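6-pyruvoyl tetrahydrobiopterin synthase (Plasmodium vivax, PDB 3LX3) is a zinc-binding hexameric protein of the 6-pyruvoyl tetrahydropterin synthase family, with the tunnelling fold, and holds 2-amino-1,5-dihydropteridine-4,6-dione between its subunits. Local coordinates at residues 34-39 with 50-55; 67-72 with 152-157; 89-94 with 124-129. All coordinates share one frame; numbering follows the deposited sequence.

Contact 1 (34-39 with 50-55); sequences CAHFIA and HNYNVS. With ZN (zinc ion), chain B.
His-36 and His-50 both offer NE2 to a single zinc ion, at 2.1 Å each. His-48 and two waters, at 2.0 and 2.2 Å from the zinc, make up five ligands, and Glu-168 belongs to the same site. His-36 NE2 and His-50 NE2 come within 3.2 Å of each other as fellow ligands, not as a hydrogen-bonded pair; their rings meet rim to rim, planes at 53°. Cys-34 and His-50 form an antiparallel hydrogen-bonded pair, N to O in both directions at 3.0 Å, joining strands 20-40 and 48-61, neighbours in the main antiparallel sheet. Each ring is also held through its other nitrogen: His-36 ND1 bonds Ser-132, and His-50 ND1 bonds Asn-51 of a second subunit. Further out, Tyr-52 CG lies anti to its carbonyl carbon (chi1 -72°), turning the ring edge to the His-36 face, planes at 77°, with Tyr-52 OH 3.2 Å above the His-36 ring plane, over its centre. Cys-34 CB packs on Tyr-52 CE2 at 4.1 Å. Metal at one nitrogen and a hydrogen bond at the other would fix both rings' rotation, and for His-50 this ties the zinc site to the subunit interface.

Contact 2 (67-72 with 152-157); sequences YVIDFS and PFLKTR. With XTN (2-amino-1,5-dihydropteridine-4,6-dione), chain C.
Arg-157, just past helix 151-156, reaches the carbonyls of Tyr-67 and Val-68 in the turn that leads into helix 71-85, tying the end of one helix to the loop just before the N-cap of the other. Its CB lies 3.5 Å from Val-68 O, and CG rests against Ile-69 CG1 at 4.1 Å. CD passes near Val-68 O as well, and bends at chi2 (-61°) and chi3 (-53°) bring the guanidinium edge to the two carbonyls. NE donates to Val-68 O at 2.9 Å (157° at the hydrogen), with that oxygen almost exactly in the guanidinium plane. At the tip, NH2 adds weak bonds to Val-68 O, 3.1 Å, and Tyr-67 O, 3.0 Å, and forms a salt bridge with Asp-65. One cation thus grips two successive carbonyls. Beside it, Ile-69 CD1 packs on Phe-153 CE2 at 3.7 Å and touches Leu-154. The same turn lines a ligand pocket: 2-amino-1,5-dihydropteridine-4,6-dione lies between the rings of Tyr-67 and Phe-71, a face of each turned to it, and a fourth subunit supplies Thr-134 and Glu-135. Asp-70 OD1 caps helix 71-85 by accepting from Ser-72 N, 2.9 Å, while Ile-69 O takes the ligand's N2 amine at 2.8 Å.

Contact 3 (89-94 with 124-129); sequences FILPMY and CVQIPI
Four backbone hydrogen bonds join the parallel segments Phe-89 to Met-93 and Cys-124 to Ile-127: Val-125 N to Phe-89 O (2.9 Å), Leu-91 N to Val-125 O, Ile-127 N to Leu-91 O and Met-93 N to Ile-127 O. Past the strands, an inverse gamma turn centred on Pro-128 bonds Ile-129 N to Ile-127 O, and Tyr-94 N reaches Ile-129 O at 3.0 Å. Met-93 N and Ile-129 N thus grip Ile-127 O from opposite faces of its plane. Among apolar contacts, one face carries Ile-90 and Ile-127, CG2 to CG1 at 4.0 Å, and also meets Tyr-140 of helix 134-149. On the other, Leu-91 and Gln-126 lie side by side, CD2 3.8 Å from CG. Cys-124 SG comes obliquely to the Phe-89 ring, 4.0 Å from CD2. Met-93 CG stands between N and the carbonyl carbon (chi1 73°), which carries SD to 4.0 Å from Pro-128 CB. Tyr-94 CE2 meets that CB at 3.6 Å. This is a small two-stranded parallel sheet set against strand 20-40 of the tunnelling fold's main antiparallel sheet, Ile-90 backbone-bonded to Ala-35; it brings together the segments before and after the antiparallel strands between 98 and 120.

Contacts 1 and 3 are neighbours, about 12 Å between centres: Ala-35 O probably accepts a hydrogen bond from Ile-90 N, joining the main antiparallel sheet to the small parallel one. Contact 2 lies far out on the opposite side of the chain's centre, about 29 Å from contact 1 between centres. It is largely buried, with Arg-157 and Phe-153 partly exposed, and turns on one charged side chain binding carbonyls. Contact 1 is buried throughout and dominated by metal coordination; contact 3 relies on backbone bonds and apolar packing and emerges to solvent at its far end. Subunit assembly reunites the distant pair: Ile-38 of contact 1 packs on Tyr-67 of a third subunit beside the bound ligand.

Contact 1 (34-39 with 50-55)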
loop_
_atom_site.group_PDB
_atom_site.type_symbol
_atom_site.label_atom_id
_atom_site.label_comp_id
_atom_site.label_asym_id
_atom_site.label_seq_id
_atom_site.Cartn_x
_atom_site.Cartn_y
_atom_site.Cartn_z
ATOM N N CYS A 34 -5.768 -7.087 -19.141
ATOM C CA CYS A 34 -6.118 -8.081 -20.136
ATOM C C CYS A 34 -7.391 -8.832 -19.781
ATOM O O CYS A 34 -7.751 -8.968 -18.597
ATOM C CB CYS A 34 -4.998 -9.126 -20.307
ATOM S SG CYS A 34 -3.524 -8.441 -21.090
ATOM N N ALA A 35 -8.035 -9.360 -20.823
ATOM C CA ALA A 35 -9.136 -10.275 -20.665
ATOM C C ALA A 35 -8.624 -11.725 -20.799
ATOM O O ALA A 35 -7.644 -11.987 -21.498
ATOM C CB ALA A 35 -10.205 -9.993 -21.726
ATOM N N HIS A 36 -9.297 -12.665 -20.130
ATOM C CA HIS A 36 -8.939 -14.064 -20.231
ATOM C C HIS A 36 -10.093 -14.923 -19.728
ATOM O O HIS A 36 -11.035 -14.411 -19.142
ATOM C CB HIS A 36 -7.623 -14.357 -19.474
ATOM C CG HIS A 36 -7.788 -14.750 -18.038
ATOM N ND1 HIS A 36 -7.215 -15.902 -17.536
ATOM C CD2 HIS A 36 -8.393 -14.137 -16.996
ATOM C CE1 HIS A 36 -7.481 -15.980 -16.239
ATOM N NE2 HIS A 36 -8.211 -14.934 -15.881
ATOM N N PHE A 37 -9.937 -16.224 -19.876
ATOM C CA PHE A 37 -10.682 -17.173 -19.048
ATOM C C PHE A 37 -9.874 -18.466 -18.977
ATOM O O PHE A 37 -9.294 -18.934 -19.973
ATOM C CB PHE A 37 -12.151 -17.394 -19.540
ATOM C CG PHE A 37 -12.292 -17.997 -20.918
ATOM C CD1 PHE A 37 -12.328 -19.371 -21.107
ATOM C CD2 PHE A 37 -12.491 -17.168 -22.008
ATOM C CE1 PHE A 37 -12.532 -19.908 -22.369
ATOM C CE2 PHE A 37 -12.662 -17.692 -23.258
ATOM C CZ PHE A 37 -12.671 -19.061 -23.435
ATOM N N ILE A 38 -9.904 -19.084 -17.804
ATOM C CA ILE A 38 -9.305 -20.410 -17.573
ATOM C C ILE A 38 -10.205 -21.492 -18.151
ATOM O O ILE A 38 -11.422 -21.465 -17.952
ATOM C CB ILE A 38 -9.175 -20.690 -16.050
ATOM C CG1 ILE A 38 -8.207 -19.704 -15.388
ATOM C CG2 ILE A 38 -8.774 -22.177 -15.791
ATOM C CD1 ILE A 38 -6.787 -19.746 -15.879
ATOM N N ALA A 39 -9.613 -22.440 -18.871
ATOM C CA ALA A 39 -10.288 -23.658 -19.276
ATOM C C ALA A 39 -9.320 -24.804 -19.147
ATOM O O ALA A 39 -8.190 -24.724 -19.604
ATOM C CB ALA A 39 -10.778 -23.563 -20.755
ATOM N N HIS A 50 -8.343 -8.726 -15.705
ATOM C CA HIS A 50 -7.461 -8.354 -14.603
ATOM C C HIS A 50 -6.500 -7.257 -15.012
ATOM O O HIS A 50 -6.108 -7.152 -16.171
ATOM C CB HIS A 50 -6.610 -9.543 -14.217
ATOM C CG HIS A 50 -7.386 -10.743 -13.781
ATOM N ND1 HIS A 50 -8.148 -10.758 -12.632
ATOM C CD2 HIS A 50 -7.536 -11.961 -14.349
ATOM C CE1 HIS A 50 -8.727 -11.937 -12.517
ATOM N NE2 HIS A 50 -8.369 -12.694 -13.543
ATOM N N ASN A 51 -6.048 -6.500 -14.014
ATOM C CA ASN A 51 -4.850 -5.716 -14.102
ATOM C C ASN A 51 -3.724 -6.606 -13.628
ATOM O O ASN A 51 -3.434 -6.686 -12.437
ATOM C CB ASN A 51 -4.956 -4.508 -13.189
ATOM C CG ASN A 51 -6.131 -3.620 -13.487
ATOM O OD1 ASN A 51 -6.451 -3.366 -14.647
ATOM N ND2 ASN A 51 -6.816 -3.155 -12.428
ATOM N N TYR A 52 -3.102 -7.344 -14.536
ATOM C CA TYR A 52 -1.981 -8.176 -14.155
ATOM C C TYR A 52 -0.784 -7.322 -13.811
ATOM O O TYR A 52 -0.545 -6.283 -14.430
ATOM C CB TYR A 52 -1.580 -9.094 -15.294
ATOM C CG TYR A 52 -2.515 -10.261 -15.611
ATOM C CD1 TYR A 52 -2.360 -11.483 -14.995
ATOM C CD2 TYR A 52 -3.554 -10.133 -16.520
ATOM C CE1 TYR A 52 -3.169 -12.598 -15.312
ATOM C CE2 TYR A 52 -4.377 -11.207 -16.810
ATOM C CZ TYR A 52 -4.206 -12.425 -16.205
ATOM O OH TYR A 52 -5.070 -13.447 -16.545
ATOM N N ASN A 53 0.007 -7.759 -12.842
ATOM C CA ASN A 53 1.220 -7.057 -12.462
ATOM C C ASN A 53 2.423 -8.013 -12.429
ATOM O O ASN A 53 2.271 -9.172 -12.070
ATOM C CB ASN A 53 1.026 -6.485 -11.072
ATOM C CG ASN A 53 2.139 -5.593 -10.684
ATOM O OD1 ASN A 53 3.034 -6.001 -9.935
ATOM N ND2 ASN A 53 2.163 -4.419 -11.260
ATOM N N VAL A 54 3.601 -7.519 -12.825
ATOM C CA VAL A 54 4.820 -8.306 -12.938
ATOM C C VAL A 54 5.880 -7.641 -12.117
ATOM O O VAL A 54 6.108 -6.437 -12.249
ATOM C CB VAL A 54 5.364 -8.295 -14.412
ATOM C CG1 VAL A 54 6.760 -8.950 -14.486
ATOM C CG2 VAL A 54 4.420 -8.972 -15.309
ATOM N N SER A 55 6.583 -8.445 -11.323
ATOM C CA SER A 55 7.839 -8.002 -10.738
ATOM C C SER A 55 8.974 -8.905 -11.162
ATOM O O SER A 55 8.782 -10.073 -11.446
ATOM C CB SER A 55 7.763 -7.896 -9.239
ATOM O OG SER A 55 7.607 -9.159 -8.664
HETATM ZN ZN ZN B . -8.963 -14.669 -13.930
HETATM O O HOH W 1 -9.274 -16.690 -13.772
HETATM O O HOH W 2 -9.643 -14.785 -11.860
#

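Contact 2 (67-72 with 152-157)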
loop_
_atom_site.group_PDB
_atom_site.type_symbol
_atom_site.label_atom_id
_atom_site.label_comp_id
_atom_site.label_asym_id
_atom_site.label_seq_id
_atom_site.Cartn_x
_atom_site.Cartn_y
_atom_site.Cartn_z
ATOM N N TYR A 67 26.798 -1.379 -9.510
ATOM C CA TYR A 67 25.550 -2.065 -9.756
ATOM C C TYR A 67 25.737 -3.546 -10.009
ATOM O O TYR A 67 26.776 -3.937 -10.559
ATOM C CB TYR A 67 24.896 -1.536 -11.040
ATOM C CG TYR A 67 24.506 -0.060 -11.105
ATOM C CD1 TYR A 67 24.356 0.739 -9.984
ATOM C CD2 TYR A 67 24.336 0.526 -12.350
ATOM C CE1 TYR A 67 23.986 2.067 -10.112
ATOM C CE2 TYR A 67 23.955 1.845 -12.480
ATOM C CZ TYR A 67 23.774 2.598 -11.369
ATOM O OH TYR A 67 23.387 3.905 -11.529
ATOM N N VAL A 68 24.732 -4.361 -9.662
ATOM C CA VAL A 68 24.671 -5.702 -10.256
ATOM C C VAL A 68 24.419 -5.515 -11.759
ATOM O O VAL A 68 25.197 -5.980 -12.611
ATOM C CB VAL A 68 23.647 -6.622 -9.625
ATOM C CG1 VAL A 68 23.671 -7.987 -10.388
ATOM C CG2 VAL A 68 24.003 -6.835 -8.134
ATOM N N ILE A 69 23.339 -4.810 -12.051
ATOM C CA ILE A 69 22.901 -4.460 -13.415
ATOM C C ILE A 69 22.009 -3.220 -13.205
ATOM O O ILE A 69 21.326 -3.081 -12.173
ATOM C CB ILE A 69 22.229 -5.646 -14.123
ATOM C CG1 ILE A 69 21.760 -5.272 -15.526
ATOM C CG2 ILE A 69 21.079 -6.165 -13.297
ATOM C CD1 ILE A 69 21.296 -6.501 -16.312
ATOM N N ASP A 70 22.074 -2.270 -14.121
ATOM C CA ASP A 70 21.338 -1.027 -14.018
ATOM C C ASP A 70 19.824 -1.268 -13.936
ATOM O O ASP A 70 19.209 -1.838 -14.849
ATOM C CB ASP A 70 21.676 -0.179 -15.260
ATOM C CG ASP A 70 21.146 1.235 -15.183
ATOM O OD1 ASP A 70 20.302 1.575 -14.353
ATOM O OD2 ASP A 70 21.622 2.037 -16.017
ATOM N N PHE A 71 19.197 -0.809 -12.850
ATOM C CA PHE A 71 17.735 -0.869 -12.718
ATOM C C PHE A 71 17.012 -0.324 -13.951
ATOM O O PHE A 71 15.923 -0.811 -14.311
ATOM C CB PHE A 71 17.223 -0.049 -11.522
ATOM C CG PHE A 71 17.445 -0.659 -10.141
ATOM C CD1 PHE A 71 16.962 -1.913 -9.783
ATOM C CD2 PHE A 71 18.040 0.109 -9.154
ATOM C CE1 PHE A 71 17.145 -2.398 -8.473
ATOM C CE2 PHE A 71 18.204 -0.398 -7.852
ATOM C CZ PHE A 71 17.755 -1.639 -7.549
ATOM N N SER A 72 17.551 0.725 -14.589
ATOM C CA SER A 72 16.818 1.345 -15.717
ATOM C C SER A 72 16.638 0.382 -16.904
ATOM O O SER A 72 15.624 0.414 -17.589
ATOM C CB SER A 72 17.541 2.605 -16.185
ATOM O OG SER A 72 17.660 3.540 -15.122
ATOM N N PRO A 152 23.378 -13.404 -22.921
ATOM C CA PRO A 152 24.801 -13.077 -22.806
ATOM C C PRO A 152 25.090 -11.792 -22.054
ATOM O O PRO A 152 26.058 -11.726 -21.315
ATOM C CB PRO A 152 25.269 -12.954 -24.272
ATOM C CG PRO A 152 24.366 -13.815 -25.015
ATOM C CD PRO A 152 23.024 -13.828 -24.289
ATOM N N PHE A 153 24.245 -10.779 -22.227
ATOM C CA PHE A 153 24.412 -9.541 -21.472
ATOM C C PHE A 153 24.238 -9.790 -19.983
ATOM O O PHE A 153 25.032 -9.288 -19.170
ATOM C CB PHE A 153 23.448 -8.444 -21.932
ATOM C CG PHE A 153 23.553 -7.172 -21.121
ATOM C CD1 PHE A 153 24.735 -6.446 -21.085
ATOM C CD2 PHE A 153 22.475 -6.718 -20.380
ATOM C CE1 PHE A 153 24.837 -5.280 -20.337
ATOM C CE2 PHE A 153 22.566 -5.579 -19.628
ATOM C CZ PHE A 153 23.751 -4.859 -19.597
ATOM N N LEU A 154 23.221 -10.575 -19.610
ATOM C CA LEU A 154 23.029 -10.907 -18.192
ATOM C C LEU A 154 24.296 -11.580 -17.637
ATOM O O LEU A 154 24.748 -11.270 -16.522
ATOM C CB LEU A 154 21.789 -11.787 -17.982
ATOM C CG LEU A 154 20.438 -11.071 -18.146
ATOM C CD1 LEU A 154 19.292 -12.033 -18.438
ATOM C CD2 LEU A 154 20.121 -10.309 -16.897
ATOM N N LYS A 155 24.864 -12.482 -18.396
ATOM C CA LYS A 155 26.065 -13.149 -17.931
ATOM C C LYS A 155 27.290 -12.225 -17.829
ATOM O O LYS A 155 28.110 -12.385 -16.910
ATOM C CB LYS A 155 26.321 -14.414 -18.741
ATOM C CG LYS A 155 25.197 -15.442 -18.502
ATOM C CD LYS A 155 25.498 -16.848 -18.987
ATOM C CE LYS A 155 26.545 -17.551 -18.127
ATOM N NZ LYS A 155 26.157 -17.815 -16.716
ATOM N N THR A 156 27.407 -11.235 -18.718
ATOM C CA THR A 156 28.480 -10.230 -18.584
ATOM C C THR A 156 28.388 -9.471 -17.261
ATOM O O THR A 156 29.393 -8.988 -16.724
ATOM C CB THR A 156 28.544 -9.183 -19.766
ATOM O OG1 THR A 156 27.447 -8.245 -19.722
ATOM C CG2 THR A 156 28.637 -9.861 -21.112
ATOM N N ARG A 157 27.163 -9.309 -16.764
ATOM C CA ARG A 157 26.919 -8.602 -15.493
ATOM C C ARG A 157 26.999 -9.495 -14.247
ATOM O O ARG A 157 26.845 -9.035 -13.141
ATOM C CB ARG A 157 25.550 -7.914 -15.526
ATOM C CG ARG A 157 25.435 -6.815 -16.596
ATOM C CD ARG A 157 26.433 -5.663 -16.399
ATOM N NE ARG A 157 26.371 -5.083 -15.070
ATOM C CZ ARG A 157 26.986 -3.942 -14.721
ATOM N NH1 ARG A 157 27.672 -3.221 -15.618
ATOM N NH2 ARG A 157 26.900 -3.501 -13.497
HETATM N N1 XTN C . 20.808 0.580 -10.814
HETATM C C2 XTN C . 21.209 -0.142 -9.748
HETATM N N2 XTN C . 21.467 -1.458 -9.866
HETATM N N3 XTN C . 21.425 0.485 -8.494
HETATM C C4 XTN C . 21.166 1.788 -8.300
HETATM O O4 XTN C . 21.338 2.275 -7.157
HETATM N N5 XTN C . 20.434 3.836 -9.317
HETATM C C6 XTN C . 20.026 4.532 -10.420
HETATM O O6 XTN C . 19.785 5.738 -10.322
HETATM C C7 XTN C . 19.901 3.865 -11.677
HETATM N N8 XTN C . 20.173 2.560 -11.735
HETATM C C4A XTN C . 20.711 2.502 -9.412
HETATM C C8A XTN C . 20.551 1.880 -10.649
#

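Contact 3 (89-94 with 124-129)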
loop_
_atom_site.group_PDB
_atom_site.type_symbol
_atom_site.label_atom_id
_atom_site.label_comp_id
_atom_site.label_asym_id
_atom_site.label_seq_id
_atom_site.Cartn_x
_atom_site.Cartn_y
_atom_site.Cartn_z
ATOM N N PHE A 89 -7.098 -9.616 -25.177
ATOM C CA PHE A 89 -7.479 -10.922 -24.706
ATOM C C PHE A 89 -6.284 -11.876 -24.812
ATOM O O PHE A 89 -5.695 -11.984 -25.906
ATOM C CB PHE A 89 -8.688 -11.487 -25.478
ATOM C CG PHE A 89 -9.047 -12.894 -25.107
ATOM C CD1 PHE A 89 -9.828 -13.164 -24.019
ATOM C CD2 PHE A 89 -8.631 -13.979 -25.891
ATOM C CE1 PHE A 89 -10.159 -14.420 -23.690
ATOM C CE2 PHE A 89 -8.965 -15.254 -25.569
ATOM C CZ PHE A 89 -9.714 -15.500 -24.470
ATOM N N ILE A 90 -5.947 -12.575 -23.729
ATOM C CA ILE A 90 -4.860 -13.540 -23.736
ATOM C C ILE A 90 -5.350 -14.870 -24.258
ATOM O O ILE A 90 -6.185 -15.528 -23.630
ATOM C CB ILE A 90 -4.258 -13.704 -22.339
ATOM C CG1 ILE A 90 -3.633 -12.369 -21.894
ATOM C CG2 ILE A 90 -3.225 -14.826 -22.345
ATOM C CD1 ILE A 90 -3.255 -12.383 -20.407
ATOM N N LEU A 91 -4.835 -15.277 -25.418
ATOM C CA LEU A 91 -5.310 -16.479 -26.112
ATOM C C LEU A 91 -4.257 -17.577 -25.959
ATOM O O LEU A 91 -3.181 -17.478 -26.542
ATOM C CB LEU A 91 -5.586 -16.184 -27.588
ATOM C CG LEU A 91 -6.191 -17.286 -28.438
ATOM C CD1 LEU A 91 -7.436 -17.803 -27.884
ATOM C CD2 LEU A 91 -6.405 -16.711 -29.876
ATOM N N PRO A 92 -4.578 -18.619 -25.171
ATOM C CA PRO A 92 -3.623 -19.704 -24.995
ATOM C C PRO A 92 -3.664 -20.640 -26.146
ATOM O O PRO A 92 -4.538 -21.532 -26.181
ATOM C CB PRO A 92 -4.116 -20.365 -23.689
ATOM C CG PRO A 92 -5.497 -20.101 -23.615
ATOM C CD PRO A 92 -5.781 -18.817 -24.348
ATOM N N MET A 93 -2.666 -20.524 -27.003
ATOM C CA MET A 93 -2.680 -21.173 -28.313
ATOM C C MET A 93 -2.442 -22.708 -28.246
ATOM O O MET A 93 -2.780 -23.426 -29.222
ATOM C CB MET A 93 -1.765 -20.378 -29.267
ATOM C CG MET A 93 -0.319 -20.568 -28.984
ATOM S SD MET A 93 0.955 -19.340 -29.572
ATOM C CE MET A 93 1.378 -20.065 -31.169
ATOM N N TYR A 94 -1.979 -23.246 -27.114
ATOM C CA TYR A 94 -1.785 -24.671 -26.959
ATOM C C TYR A 94 -2.806 -25.409 -26.071
ATOM O O TYR A 94 -2.574 -26.513 -25.637
ATOM C CB TYR A 94 -0.395 -24.916 -26.473
ATOM C CG TYR A 94 0.721 -24.458 -27.369
ATOM C CD1 TYR A 94 0.586 -24.431 -28.744
ATOM C CD2 TYR A 94 1.932 -24.065 -26.847
ATOM C CE1 TYR A 94 1.674 -24.092 -29.561
ATOM C CE2 TYR A 94 2.983 -23.720 -27.662
ATOM C CZ TYR A 94 2.857 -23.710 -29.008
ATOM O OH TYR A 94 3.881 -23.389 -29.865
ATOM N N CYS A 124 -6.476 -9.894 -29.726
ATOM C CA CYS A 124 -5.928 -11.035 -29.018
ATOM C C CYS A 124 -4.399 -11.058 -29.106
ATOM O O CYS A 124 -3.825 -10.619 -30.131
ATOM C CB CYS A 124 -6.431 -12.337 -29.615
ATOM S SG CYS A 124 -8.238 -12.530 -29.616
ATOM N N VAL A 125 -3.792 -11.590 -28.044
ATOM C CA VAL A 125 -2.383 -11.913 -28.077
ATOM C C VAL A 125 -2.281 -13.416 -27.946
ATOM O O VAL A 125 -2.746 -13.993 -26.947
ATOM C CB VAL A 125 -1.576 -11.103 -27.061
ATOM C CG1 VAL A 125 -1.515 -9.632 -27.524
ATOM C CG2 VAL A 125 -2.128 -11.210 -25.631
ATOM N N GLN A 126 -1.710 -14.030 -28.986
ATOM C CA GLN A 126 -1.554 -15.468 -29.027
ATOM C C GLN A 126 -0.258 -15.816 -28.307
ATOM O O GLN A 126 0.857 -15.479 -28.768
ATOM C CB GLN A 126 -1.507 -16.023 -30.456
ATOM C CG GLN A 126 -2.860 -16.176 -31.091
ATOM C CD GLN A 126 -2.792 -17.117 -32.252
ATOM O OE1 GLN A 126 -2.135 -16.814 -33.247
ATOM N NE2 GLN A 126 -3.432 -18.279 -32.124
ATOM N N ILE A 127 -0.402 -16.492 -27.178
ATOM C CA ILE A 127 0.707 -16.817 -26.289
ATOM C C ILE A 127 0.903 -18.336 -26.241
ATOM O O ILE A 127 -0.086 -19.075 -26.151
ATOM C CB ILE A 127 0.355 -16.301 -24.831
ATOM C CG1 ILE A 127 -0.058 -14.812 -24.833
ATOM C CG2 ILE A 127 1.519 -16.611 -23.886
ATOM C CD1 ILE A 127 1.065 -13.952 -25.407
ATOM N N PRO A 128 2.161 -18.830 -26.338
ATOM C CA PRO A 128 2.443 -20.276 -26.416
ATOM C C PRO A 128 2.352 -20.975 -25.056
ATOM O O PRO A 128 3.334 -21.511 -24.507
ATOM C CB PRO A 128 3.841 -20.311 -27.024
ATOM C CG PRO A 128 4.475 -19.038 -26.564
ATOM C CD PRO A 128 3.359 -18.025 -26.640
ATOM N N ILE A 129 1.120 -20.969 -24.551
ATOM C CA ILE A 129 0.766 -21.583 -23.290
ATOM C C ILE A 129 -0.487 -22.440 -23.472
ATOM O O ILE A 129 -1.250 -22.254 -24.410
ATOM C CB ILE A 129 0.567 -20.529 -22.188
ATOM C CG1 ILE A 129 -0.572 -19.597 -22.500
ATOM C CG2 ILE A 129 1.911 -19.777 -21.965
ATOM C CD1 ILE A 129 -0.830 -18.466 -21.424
#